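Local coordinates for cellulosomal scaffoldin adaptor protein B (Acetivibrio cellulolyticus, PDB 4U3S), which serves as an adaptor scaffoldin of the cellulosome, here represented by its third type II cohesin domain, a module of the kind that docks dockerin-bearing partners, at residues I5-D10 against I160-I165; I39-T44 against H82-G87; T44-V49 against V116-L121; S65-V70 against T110-V115. One frame throughout, in Å; residues are numbered along the deposited sequence.

Contact 1 of 4, residues I5-D10 against I160-I165; sequences ITMNFD and IQPGEI
F9 meets P162, G163 and I165 with its ring, and this is the tightly packed end of the contact. CD1 of I165 lies over one ring face, 4.0 Å from the centroid of F9 and 23° off the normal, a CH-pi contact. The carbonyl of G163 approaches instead at the rim, its O in the ring plane and 3.0 Å from F9 CE2. P162 comes at a slant, with CG 3.5 Å from F9 CZ, and its CB rests 3.3 Å from M7 O. Behind it the M7 chain bends at its last torsion and sets CE 3.9 Å from P162 CD. At the other end two hydrogen bonds do the work. I160 N gives a nearly straight bond to I5 O (2.9 Å, 172°). T6 holds OG1 anti to its backbone N (chi1 -165°), where the hydroxyl donates to I160 O at 2.7 Å from above the carbonyl plane. Beside G163 N the contact is looser: a water spans M7 O and G163 N through two weak bonds. The loop after strand 158-160 runs beside strand 4-9 in nearly the same direction; strand 158-160 itself pairs in parallel with strand 4-9. Proline brings no N-H, and M7 N is buried without a partner, consistent with a closure beyond I160 that rests mainly on apolar and CH-pi contacts rather than on a continued ladder of bonds.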
loop_
_atom_site.group_PDB
_atom_site.type_symbol
_atom_site.label_atom_id
_atom_site.label_comp_id
_atom_site.label_asym_id
_atom_site.label_seq_id
_atom_site.Cartn_x
_atom_site.Cartn_y
_atom_site.Cartn_z
ATOM N N ILE A 5 -18.110 10.068 -1.387
ATOM C CA ILE A 5 -17.627 9.076 -2.325
ATOM C C ILE A 5 -18.714 8.004 -2.379
ATOM O O ILE A 5 -19.365 7.708 -1.352
ATOM C CB ILE A 5 -16.250 8.492 -1.946
ATOM C CG1 ILE A 5 -15.805 7.475 -3.018
ATOM C CG2 ILE A 5 -16.286 7.841 -0.560
ATOM C CD1 ILE A 5 -14.365 7.077 -2.879
ATOM N N THR A 6 -18.949 7.443 -3.554
ATOM C CA THR A 6 -19.996 6.453 -3.718
ATOM C C THR A 6 -19.591 5.510 -4.838
ATOM O O THR A 6 -18.555 5.715 -5.494
ATOM C CB THR A 6 -21.354 7.131 -4.011
ATOM O OG1 THR A 6 -22.427 6.197 -3.825
ATOM C CG2 THR A 6 -21.397 7.712 -5.419
ATOM N N MET A 7 -20.379 4.462 -5.004
ATOM C CA MET A 7 -20.339 3.630 -6.225
ATOM C C MET A 7 -21.714 3.633 -6.889
ATOM O O MET A 7 -22.746 3.531 -6.218
ATOM C CB MET A 7 -19.962 2.190 -5.892
ATOM C CG MET A 7 -18.500 1.914 -5.788
ATOM S SD MET A 7 -18.169 0.155 -5.488
ATOM C CE MET A 7 -18.525 0.013 -3.723
ATOM N N ASN A 8 -21.710 3.745 -8.206
ATOM C CA ASN A 8 -22.919 3.667 -9.022
ATOM C C ASN A 8 -22.733 2.523 -9.995
ATOM O O ASN A 8 -21.674 2.415 -10.611
ATOM C CB ASN A 8 -23.104 4.964 -9.819
ATOM C CG ASN A 8 -23.187 6.186 -8.926
ATOM O OD1 ASN A 8 -22.507 7.193 -9.154
ATOM N ND2 ASN A 8 -23.985 6.088 -7.885
ATOM N N PHE A 9 -23.773 1.698 -10.131
ATOM C CA PHE A 9 -23.793 0.623 -11.109
ATOM C C PHE A 9 -24.526 1.090 -12.360
ATOM O O PHE A 9 -25.549 1.746 -12.255
ATOM C CB PHE A 9 -24.533 -0.602 -10.563
ATOM C CG PHE A 9 -24.010 -1.115 -9.241
ATOM C CD1 PHE A 9 -22.666 -1.325 -9.046
ATOM C CD2 PHE A 9 -24.891 -1.430 -8.208
ATOM C CE1 PHE A 9 -22.181 -1.823 -7.838
ATOM C CE2 PHE A 9 -24.423 -1.913 -6.997
ATOM C CZ PHE A 9 -23.063 -2.114 -6.811
ATOM N N ASP A 10 -24.037 0.732 -13.543
ATOM C CA ASP A 10 -24.787 1.035 -14.777
ATOM C C ASP A 10 -26.075 0.224 -14.835
ATOM O O ASP A 10 -27.055 0.640 -15.478
ATOM C CB ASP A 10 -23.959 0.850 -16.063
ATOM C CG ASP A 10 -23.444 -0.577 -16.270
ATOM O OD1 ASP A 10 -23.533 -1.413 -15.351
ATOM O OD2 ASP A 10 -22.921 -0.847 -17.376
ATOM N N ILE A 160 -21.227 6.648 0.666
ATOM C CA ILE A 160 -22.571 6.226 0.320
ATOM C C ILE A 160 -22.442 4.917 -0.432
ATOM O O ILE A 160 -21.942 4.887 -1.557
ATOM C CB ILE A 160 -23.319 7.272 -0.546
ATOM C CG1 ILE A 160 -23.288 8.636 0.133
ATOM C CG2 ILE A 160 -24.726 6.791 -0.825
ATOM C CD1 ILE A 160 -23.568 9.791 -0.803
ATOM N N GLN A 161 -22.868 3.833 0.202
ATOM C CA GLN A 161 -22.795 2.512 -0.394
ATOM C C GLN A 161 -23.824 2.382 -1.528
ATOM O O GLN A 161 -24.917 2.968 -1.468
ATOM C CB GLN A 161 -23.090 1.436 0.661
ATOM C CG GLN A 161 -22.151 1.407 1.859
ATOM C CD GLN A 161 -20.762 0.861 1.560
ATOM O OE1 GLN A 161 -20.342 0.666 0.395
ATOM N NE2 GLN A 161 -20.045 0.566 2.625
ATOM N N PRO A 162 -23.484 1.580 -2.551
ATOM C CA PRO A 162 -24.436 1.382 -3.631
ATOM C C PRO A 162 -25.587 0.480 -3.186
ATOM O O PRO A 162 -25.502 -0.213 -2.171
ATOM C CB PRO A 162 -23.583 0.728 -4.714
ATOM C CG PRO A 162 -22.581 -0.074 -3.962
ATOM C CD PRO A 162 -22.261 0.783 -2.746
ATOM N N GLY A 163 -26.668 0.509 -3.937
ATOM C CA GLY A 163 -27.749 -0.401 -3.702
ATOM C C GLY A 163 -27.409 -1.838 -4.036
ATOM O O GLY A 163 -26.408 -2.135 -4.702
ATOM N N GLU A 164 -28.278 -2.729 -3.581
ATOM C CA GLU A 164 -28.129 -4.165 -3.774
ATOM C C GLU A 164 -28.208 -4.527 -5.261
ATOM O O GLU A 164 -28.849 -3.824 -6.039
ATOM C CB GLU A 164 -29.246 -4.870 -2.998
ATOM C CG GLU A 164 -29.053 -6.359 -2.791
ATOM C CD GLU A 164 -30.100 -6.952 -1.862
ATOM O OE1 GLU A 164 -31.296 -6.631 -2.028
ATOM O OE2 GLU A 164 -29.729 -7.737 -0.967
ATOM N N ILE A 165 -27.546 -5.616 -5.642
ATOM C CA ILE A 165 -27.616 -6.136 -7.016
ATOM C C ILE A 165 -28.559 -7.333 -7.018
ATOM O O ILE A 165 -28.494 -8.165 -6.110
ATOM C CB ILE A 165 -26.217 -6.546 -7.531
ATOM C CG1 ILE A 165 -25.345 -5.302 -7.697
ATOM C CG2 ILE A 165 -26.314 -7.299 -8.855
ATOM C CD1 ILE A 165 -23.872 -5.602 -7.823
HETATM O O HOH W 1 -26.092 3.040 -6.210
#

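Contact 2 of 4, residues I39-T44 against H82-G87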
loop_
_atom_site.group_PDB
_atom_site.type_symbol
_atom_site.label_atom_id
_atom_site.label_comp_id
_atom_site.label_asym_id
_atom_site.label_seq_id
_atom_site.Cartn_x
_atom_site.Cartn_y
_atom_site.Cartn_z
ATOM N N ILE A 39 -12.885 -2.795 -1.438
ATOM C CA ILE A 39 -14.244 -3.190 -1.834
ATOM C C ILE A 39 -14.419 -4.683 -1.589
ATOM O O ILE A 39 -13.541 -5.474 -1.943
ATOM C CB ILE A 39 -14.462 -2.882 -3.314
ATOM C CG1 ILE A 39 -14.460 -1.361 -3.546
ATOM C CG2 ILE A 39 -15.747 -3.507 -3.825
ATOM C CD1 ILE A 39 -14.372 -0.980 -5.015
ATOM N N LYS A 40 -15.552 -5.037 -0.994
ATOM C CA LYS A 40 -15.908 -6.410 -0.662
ATOM C C LYS A 40 -17.067 -6.835 -1.536
ATOM O O LYS A 40 -18.085 -6.122 -1.610
ATOM C CB LYS A 40 -16.333 -6.514 0.816
ATOM C CG LYS A 40 -16.636 -7.937 1.285
ATOM C CD LYS A 40 -15.357 -8.774 1.381
ATOM C CE LYS A 40 -15.604 -10.229 1.769
ATOM N NZ LYS A 40 -16.214 -11.034 0.677
ATOM N N TYR A 41 -16.913 -7.990 -2.164
ATOM C CA TYR A 41 -17.979 -8.624 -2.950
ATOM C C TYR A 41 -17.983 -10.120 -2.640
ATOM O O TYR A 41 -17.063 -10.633 -2.007
ATOM C CB TYR A 41 -17.767 -8.383 -4.451
ATOM C CG TYR A 41 -16.511 -8.991 -5.062
ATOM C CD1 TYR A 41 -15.253 -8.443 -4.853
ATOM C CD2 TYR A 41 -16.596 -10.123 -5.870
ATOM C CE1 TYR A 41 -14.107 -9.001 -5.418
ATOM C CE2 TYR A 41 -15.453 -10.686 -6.437
ATOM C CZ TYR A 41 -14.216 -10.115 -6.208
ATOM O OH TYR A 41 -13.080 -10.670 -6.765
ATOM N N ASP A 42 -19.036 -10.805 -3.065
ATOM C CA ASP A 42 -19.160 -12.251 -2.880
ATOM C C ASP A 42 -18.630 -12.934 -4.131
ATOM O O ASP A 42 -19.305 -12.894 -5.180
ATOM C CB ASP A 42 -20.634 -12.640 -2.688
ATOM C CG ASP A 42 -20.804 -14.094 -2.347
ATOM O OD1 ASP A 42 -19.897 -14.900 -2.633
ATOM O OD2 ASP A 42 -21.856 -14.440 -1.775
ATOM N N PRO A 43 -17.447 -13.566 -4.039
ATOM C CA PRO A 43 -16.818 -14.136 -5.239
ATOM C C PRO A 43 -17.506 -15.370 -5.809
ATOM O O PRO A 43 -17.136 -15.827 -6.895
ATOM C CB PRO A 43 -15.402 -14.487 -4.759
ATOM C CG PRO A 43 -15.554 -14.786 -3.321
ATOM C CD PRO A 43 -16.700 -13.918 -2.817
ATOM N N THR A 44 -18.475 -15.917 -5.085
ATOM C CA THR A 44 -19.301 -17.017 -5.606
ATOM C C THR A 44 -20.439 -16.471 -6.454
ATOM O O THR A 44 -20.991 -17.180 -7.289
ATOM C CB THR A 44 -19.882 -17.899 -4.488
ATOM O OG1 THR A 44 -20.879 -17.176 -3.754
ATOM C CG2 THR A 44 -18.775 -18.384 -3.544
ATOM N N HIS A 82 -5.410 -7.205 -5.006
ATOM C CA HIS A 82 -6.684 -7.810 -4.588
ATOM C C HIS A 82 -6.483 -9.156 -3.907
ATOM O O HIS A 82 -5.375 -9.723 -3.924
ATOM C CB HIS A 82 -7.601 -8.014 -5.793
ATOM C CG HIS A 82 -7.549 -6.878 -6.767
ATOM N ND1 HIS A 82 -7.776 -5.578 -6.394
ATOM C CD2 HIS A 82 -7.160 -6.834 -8.063
ATOM C CE1 HIS A 82 -7.591 -4.779 -7.430
ATOM N NE2 HIS A 82 -7.227 -5.527 -8.460
ATOM N N LYS A 83 -7.574 -9.665 -3.331
ATOM C CA LYS A 83 -7.655 -11.049 -2.883
ATOM C C LYS A 83 -8.926 -11.639 -3.458
ATOM O O LYS A 83 -9.948 -11.748 -2.762
ATOM C CB LYS A 83 -7.649 -11.122 -1.352
ATOM C CG LYS A 83 -6.387 -10.530 -0.772
ATOM C CD LYS A 83 -6.305 -10.717 0.726
ATOM C CE LYS A 83 -5.066 -10.028 1.252
ATOM N NZ LYS A 83 -4.929 -10.236 2.712
ATOM N N ILE A 84 -8.886 -11.992 -4.742
ATOM C CA ILE A 84 -10.127 -12.378 -5.399
ATOM C C ILE A 84 -10.818 -13.605 -4.758
ATOM O O ILE A 84 -12.042 -13.686 -4.754
ATOM C CB ILE A 84 -9.992 -12.559 -6.919
ATOM C CG1 ILE A 84 -8.962 -13.633 -7.248
ATOM C CG2 ILE A 84 -9.698 -11.220 -7.596
ATOM C CD1 ILE A 84 -9.032 -14.061 -8.710
ATOM N N SER A 85 -10.045 -14.511 -4.161
ATOM C CA SER A 85 -10.622 -15.694 -3.489
ATOM C C SER A 85 -11.460 -15.330 -2.242
ATOM O O SER A 85 -12.319 -16.102 -1.794
ATOM C CB SER A 85 -9.512 -16.687 -3.117
ATOM O OG SER A 85 -8.674 -16.202 -2.066
ATOM N N GLU A 86 -11.184 -14.160 -1.696
ATOM C CA GLU A 86 -11.892 -13.646 -0.527
ATOM C C GLU A 86 -12.876 -12.566 -0.926
ATOM O O GLU A 86 -13.485 -11.925 -0.051
ATOM C CB GLU A 86 -10.888 -13.050 0.454
ATOM C CG GLU A 86 -9.839 -14.026 0.935
ATOM C CD GLU A 86 -8.826 -13.380 1.854
ATOM O OE1 GLU A 86 -9.198 -12.435 2.584
ATOM O OE2 GLU A 86 -7.655 -13.814 1.840
ATOM N N GLY A 87 -13.004 -12.310 -2.223
ATOM C CA GLY A 87 -13.852 -11.225 -2.700
ATOM C C GLY A 87 -13.450 -9.856 -2.201
ATOM O O GLY A 87 -14.306 -9.078 -1.757
#
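Y41 and K40 grip the turn that ends in G87, and three kinds of interaction can be separated. The first is hydrogen bonding to main-chain atoms. Y41 N donates to G87 O at 2.9 Å with an N-H...O angle of 170°. The K40 chain, bent at its second and fourth side-chain torsions, curls back and puts NZ 3.0 Å from E86 O and 2.8 Å from Y41 O, so that one ammonium ties a carbonyl of each segment. That charge probably also eases the approach of Y41 O to G87 O, two acceptors only 3.2 Å apart. The second kind is CH-pi: G87 CA stands over one face of the Y41 ring, 3.7 Å from its centroid and 18° off the normal. Y41 CG sits between the backbone N and carbonyl carbon (chi1 64°), which turns the ring under the glycine. G87, in a left-handed backbone conformation, offers its bare alpha carbon to that face. The third is van der Waals contact. Y41 OH reaches I84 CG2 at 3.5 Å, and the P43 ring leans on the 3-10 turn of 84-86, with CB 3.5 Å from I84 O. An Asx turn spans P43: D42 OD1 accepts from both N and OG1 of T44, which come from the same face of its carboxylate. The contact joins the end of strand 32-40 to the turn between strands 76-80 and 88-95, while the Y41 ring also meets F118 of strand 111-120 and L89 of strand 88-95.

Contact 3 of 4, residues T44-V49 against V116-L121; sequences TVLQAV and VGFKAL
G117 pairs with V49 at the start of an antiparallel ladder: V49 N donates to G117 O at 2.9 Å, whereas the return bond from G117 N is bent and weak. V49 CG2 lies 3.8 Å from the G117 carbonyl carbon. F118 follows on the face of L46, A48 and A120, in the non-hydrogen-bonded pair with A48. Its CG lies anti to the carbonyl carbon (chi1 -70°), which leans the ring toward A48 and leaves CE1 4.2 Å from A48 CB; the side chain crosses that of L46 at about a right angle, CD1 standing 4.0 Å from L46 CB. K119 forms the hydrogen-bonded pair with Q47, and its two bonds, each 2.8 Å between N and O, are close to straight (168° and 173°). The two side chains run alongside one another on the face they share with V49. A120 returns to the face of F118, where L46 CD2 reaches its CA. L121 closes the ladder by donating from N to V45 O at 2.7 Å, while its CD2 packs 3.9 Å from Q47 CB. Strand 46-49 is thus joined to strand 111-120, whose other edge pairs with strand 19-27; from the facing sheet of the sandwich L89 of strand 88-95 covers A48 and F118.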
loop_
_atom_site.group_PDB
_atom_site.type_symbol
_atom_site.label_atom_id
_atom_site.label_comp_id
_atom_site.label_asym_id
_atom_site.label_seq_id
_atom_site.Cartn_x
_atom_site.Cartn_y
_atom_site.Cartn_z
ATOM N N THR A 44 -18.475 -15.917 -5.085
ATOM C CA THR A 44 -19.301 -17.017 -5.606
ATOM C C THR A 44 -20.439 -16.471 -6.454
ATOM O O THR A 44 -20.991 -17.180 -7.289
ATOM C CB THR A 44 -19.882 -17.899 -4.488
ATOM O OG1 THR A 44 -20.879 -17.176 -3.754
ATOM C CG2 THR A 44 -18.775 -18.384 -3.544
ATOM N N VAL A 45 -20.790 -15.209 -6.244
ATOM C CA VAL A 45 -21.900 -14.587 -6.986
ATOM C C VAL A 45 -21.393 -13.697 -8.114
ATOM O O VAL A 45 -21.973 -13.694 -9.209
ATOM C CB VAL A 45 -22.801 -13.773 -6.035
ATOM C CG1 VAL A 45 -23.986 -13.186 -6.784
ATOM C CG2 VAL A 45 -23.288 -14.642 -4.886
ATOM N N LEU A 46 -20.300 -12.961 -7.872
ATOM C CA LEU A 46 -19.789 -12.014 -8.841
ATOM C C LEU A 46 -18.309 -12.263 -9.079
ATOM O O LEU A 46 -17.571 -12.519 -8.139
ATOM C CB LEU A 46 -19.996 -10.572 -8.363
ATOM C CG LEU A 46 -21.414 -10.097 -8.072
ATOM C CD1 LEU A 46 -21.396 -8.659 -7.589
ATOM C CD2 LEU A 46 -22.326 -10.241 -9.279
ATOM N N GLN A 47 -17.899 -12.212 -10.346
ATOM C CA GLN A 47 -16.494 -12.305 -10.724
ATOM C C GLN A 47 -16.027 -10.925 -11.145
ATOM O O GLN A 47 -16.593 -10.327 -12.078
ATOM C CB GLN A 47 -16.347 -13.265 -11.903
ATOM C CG GLN A 47 -14.948 -13.381 -12.438
ATOM C CD GLN A 47 -14.893 -14.256 -13.667
ATOM O OE1 GLN A 47 -15.800 -14.227 -14.507
ATOM N NE2 GLN A 47 -13.868 -15.083 -13.755
ATOM N N ALA A 48 -14.982 -10.428 -10.485
ATOM C CA ALA A 48 -14.399 -9.161 -10.865
ATOM C C ALA A 48 -13.717 -9.279 -12.233
ATOM O O ALA A 48 -12.951 -10.220 -12.456
ATOM C CB ALA A 48 -13.389 -8.717 -9.813
ATOM N N VAL A 49 -14.008 -8.332 -13.135
ATOM C CA VAL A 49 -13.466 -8.305 -14.501
ATOM C C VAL A 49 -13.206 -6.871 -14.927
ATOM O O VAL A 49 -13.724 -5.922 -14.315
ATOM C CB VAL A 49 -14.408 -8.930 -15.554
ATOM C CG1 VAL A 49 -14.779 -10.353 -15.178
ATOM C CG2 VAL A 49 -15.676 -8.088 -15.732
ATOM N N VAL A 116 -14.807 -0.651 -12.166
ATOM C CA VAL A 116 -14.535 -2.080 -12.070
ATOM C C VAL A 116 -15.739 -2.819 -12.626
ATOM O O VAL A 116 -16.857 -2.332 -12.616
ATOM C CB VAL A 116 -14.145 -2.544 -10.629
ATOM C CG1 VAL A 116 -12.981 -1.703 -10.114
ATOM C CG2 VAL A 116 -15.274 -2.423 -9.651
ATOM N N GLY A 117 -15.502 -3.991 -13.174
ATOM C CA GLY A 117 -16.549 -4.791 -13.782
ATOM C C GLY A 117 -16.879 -5.963 -12.878
ATOM O O GLY A 117 -16.008 -6.488 -12.196
ATOM N N PHE A 118 -18.145 -6.362 -12.846
ATOM C CA PHE A 118 -18.560 -7.581 -12.153
ATOM C C PHE A 118 -19.445 -8.437 -13.072
ATOM O O PHE A 118 -20.515 -7.994 -13.522
ATOM C CB PHE A 118 -19.320 -7.251 -10.880
ATOM C CG PHE A 118 -18.458 -6.662 -9.790
ATOM C CD1 PHE A 118 -17.539 -7.455 -9.106
ATOM C CD2 PHE A 118 -18.565 -5.324 -9.437
ATOM C CE1 PHE A 118 -16.750 -6.921 -8.091
ATOM C CE2 PHE A 118 -17.772 -4.793 -8.447
ATOM C CZ PHE A 118 -16.882 -5.595 -7.751
ATOM N N LYS A 119 -19.003 -9.654 -13.358
ATOM C CA LYS A 119 -19.796 -10.580 -14.157
ATOM C C LYS A 119 -20.547 -11.487 -13.209
ATOM O O LYS A 119 -19.976 -12.030 -12.266
ATOM C CB LYS A 119 -18.914 -11.400 -15.089
ATOM C CG LYS A 119 -19.713 -12.405 -15.884
ATOM C CD LYS A 119 -18.835 -13.401 -16.596
ATOM C CE LYS A 119 -18.259 -12.822 -17.867
ATOM N NZ LYS A 119 -17.737 -13.929 -18.703
ATOM N N ALA A 120 -21.845 -11.621 -13.431
ATOM C CA ALA A 120 -22.667 -12.471 -12.586
ATOM C C ALA A 120 -22.382 -13.951 -12.819
ATOM O O ALA A 120 -22.373 -14.424 -13.955
ATOM C CB ALA A 120 -24.140 -12.165 -12.805
ATOM N N LEU A 121 -22.112 -14.664 -11.734
ATOM C CA LEU A 121 -21.919 -16.113 -11.757
ATOM C C LEU A 121 -23.205 -16.790 -11.357
ATOM O O LEU A 121 -23.514 -17.862 -11.855
ATOM C CB LEU A 121 -20.832 -16.530 -10.765
ATOM C CG LEU A 121 -19.485 -15.830 -10.959
ATOM C CD1 LEU A 121 -18.519 -16.233 -9.854
ATOM C CD2 LEU A 121 -18.912 -16.149 -12.335
#

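Contact 4 of 4, residues S65-V70 against T110-V115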
loop_
_atom_site.group_PDB
_atom_site.type_symbol
_atom_site.label_atom_id
_atom_site.label_comp_id
_atom_site.label_asym_id
_atom_site.label_seq_id
_atom_site.Cartn_x
_atom_site.Cartn_y
_atom_site.Cartn_z
ATOM N N SER A 65 -9.731 3.715 -15.574
ATOM C CA SER A 65 -9.751 5.118 -15.201
ATOM C C SER A 65 -11.098 5.781 -15.416
ATOM O O SER A 65 -11.888 5.401 -16.282
ATOM C CB SER A 65 -8.679 5.887 -15.957
ATOM O OG SER A 65 -7.391 5.402 -15.619
ATOM N N GLY A 66 -11.382 6.720 -14.518
ATOM C CA GLY A 66 -12.538 7.617 -14.628
ATOM C C GLY A 66 -12.157 8.925 -15.296
ATOM O O GLY A 66 -11.148 9.001 -15.988
ATOM N N GLU A 67 -12.954 9.967 -15.069
ATOM C CA GLU A 67 -12.676 11.281 -15.657
ATOM C C GLU A 67 -11.590 12.059 -14.897
ATOM O O GLU A 67 -10.936 12.940 -15.469
ATOM C CB GLU A 67 -13.949 12.112 -15.804
ATOM C CG GLU A 67 -14.623 12.559 -14.551
ATOM C CD GLU A 67 -16.098 12.840 -14.798
ATOM O OE1 GLU A 67 -16.430 13.518 -15.801
ATOM O OE2 GLU A 67 -16.928 12.357 -14.020
ATOM N N LEU A 68 -11.410 11.752 -13.617
ATOM C CA LEU A 68 -10.354 12.386 -12.825
ATOM C C LEU A 68 -9.070 11.549 -12.799
ATOM O O LEU A 68 -9.088 10.363 -13.081
ATOM C CB LEU A 68 -10.848 12.633 -11.408
ATOM C CG LEU A 68 -12.181 13.358 -11.255
ATOM C CD1 LEU A 68 -12.373 13.644 -9.776
ATOM C CD2 LEU A 68 -12.317 14.606 -12.118
ATOM N N LEU A 69 -7.961 12.198 -12.454
ATOM C CA LEU A 69 -6.637 11.563 -12.298
ATOM C C LEU A 69 -6.051 11.078 -13.615
ATOM O O LEU A 69 -5.253 10.141 -13.619
ATOM C CB LEU A 69 -6.647 10.447 -11.248
ATOM C CG LEU A 69 -7.252 10.792 -9.897
ATOM C CD1 LEU A 69 -7.367 9.596 -8.962
ATOM C CD2 LEU A 69 -6.497 11.922 -9.178
ATOM N N VAL A 70 -6.410 11.731 -14.708
ATOM C CA VAL A 70 -5.889 11.331 -16.023
ATOM C C VAL A 70 -5.016 12.397 -16.687
ATOM O O VAL A 70 -4.574 12.229 -17.826
ATOM C CB VAL A 70 -7.023 10.835 -16.945
ATOM C CG1 VAL A 70 -7.601 9.536 -16.378
ATOM C CG2 VAL A 70 -8.084 11.900 -17.162
ATOM N N THR A 110 -14.772 16.689 -8.399
ATOM C CA THR A 110 -16.013 15.999 -8.594
ATOM C C THR A 110 -15.896 15.223 -9.888
ATOM O O THR A 110 -15.495 15.778 -10.924
ATOM C CB THR A 110 -17.207 16.999 -8.706
ATOM O OG1 THR A 110 -17.381 17.691 -7.469
ATOM C CG2 THR A 110 -18.497 16.276 -9.081
ATOM N N GLY A 111 -16.261 13.950 -9.842
ATOM C CA GLY A 111 -16.274 13.095 -11.020
ATOM C C GLY A 111 -15.948 11.654 -10.711
ATOM O O GLY A 111 -15.696 11.275 -9.568
ATOM N N THR A 112 -15.961 10.843 -11.756
ATOM C CA THR A 112 -15.633 9.423 -11.609
ATOM C C THR A 112 -14.139 9.230 -11.473
ATOM O O THR A 112 -13.356 9.964 -12.057
ATOM C CB THR A 112 -16.160 8.619 -12.790
ATOM O OG1 THR A 112 -15.478 9.026 -13.975
ATOM C CG2 THR A 112 -17.661 8.818 -12.984
ATOM N N VAL A 113 -13.750 8.232 -10.681
ATOM C CA VAL A 113 -12.330 7.993 -10.406
ATOM C C VAL A 113 -11.853 6.600 -10.762
ATOM O O VAL A 113 -10.649 6.370 -10.941
ATOM C CB VAL A 113 -11.934 8.311 -8.973
ATOM C CG1 VAL A 113 -12.224 9.769 -8.665
ATOM C CG2 VAL A 113 -12.557 7.351 -7.958
ATOM N N ALA A 114 -12.786 5.664 -10.840
ATOM C CA ALA A 114 -12.441 4.300 -11.184
ATOM C C ALA A 114 -13.669 3.558 -11.652
ATOM O O ALA A 114 -14.807 3.868 -11.253
ATOM C CB ALA A 114 -11.863 3.592 -9.986
ATOM N N VAL A 115 -13.431 2.548 -12.478
ATOM C CA VAL A 115 -14.489 1.631 -12.893
ATOM C C VAL A 115 -13.967 0.198 -12.742
ATOM O O VAL A 115 -12.830 -0.114 -13.102
ATOM C CB VAL A 115 -14.987 1.873 -14.341
ATOM C CG1 VAL A 115 -16.301 1.145 -14.575
ATOM C CG2 VAL A 115 -15.195 3.358 -14.618
HETATM O O HOH W 2 -9.309 7.729 -12.839
#
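The backbones of G66 and V113 come within 4.2 Å at their CA atoms, and L68 N donates to T112 O (3.1 Å, 169°), nearly in line with the carbonyl. T112 and E67 then hold each other by a reciprocal pair of bonds. T112 OG1, set between its own backbone N and carbonyl carbon (chi1 65°), accepts from E67 N at 2.9 Å. In return, T112 N donates to E67 OE2 at 2.9 Å, on the anti lone pair of the carboxylate. That oxygen also lies 3.2 Å from CA of G111, and the two side chains cross at about a right angle. L68 points toward 110-115: CD2 meets T110 O, and CD1 packs 4.0 Å from V113 CG1 while I26 of strand 19-27 touches the same leucine. A single water lies beside G66, accepting from G66 N and donating to L68 O and to V113 O (2.7 Å), so that it stands in for direct backbone pairing. Strand 111-120 is irregular exactly here. V113 and A114 both face V24 of strand 19-27, a classic beta bulge, set within the jelly-roll sandwich of a cohesin.

How the contacts relate
Contact 3 is the most buried of the four and the one built as a regular antiparallel ladder, whereas contacts 1, 2 and 4 are partly buried and join loops to strands. Contacts 3 and 4 use successive parts of strand 111-120, about 21 Å apart between centres: a regular ladder at one; one backbone bond with side-chain and water bridges at the other. Contact 1 reaches the same sheet through strand 4-9 and meets contact 3 through I165 CD1 and L46 CD1, 3.9 Å apart. Contact 2 lies against contact 3, sharing T44, and its Y41 ring links the opposing sheets. There a lysine serves main-chain carbonyls; in contact 1 CH-pi and proline packing predominate.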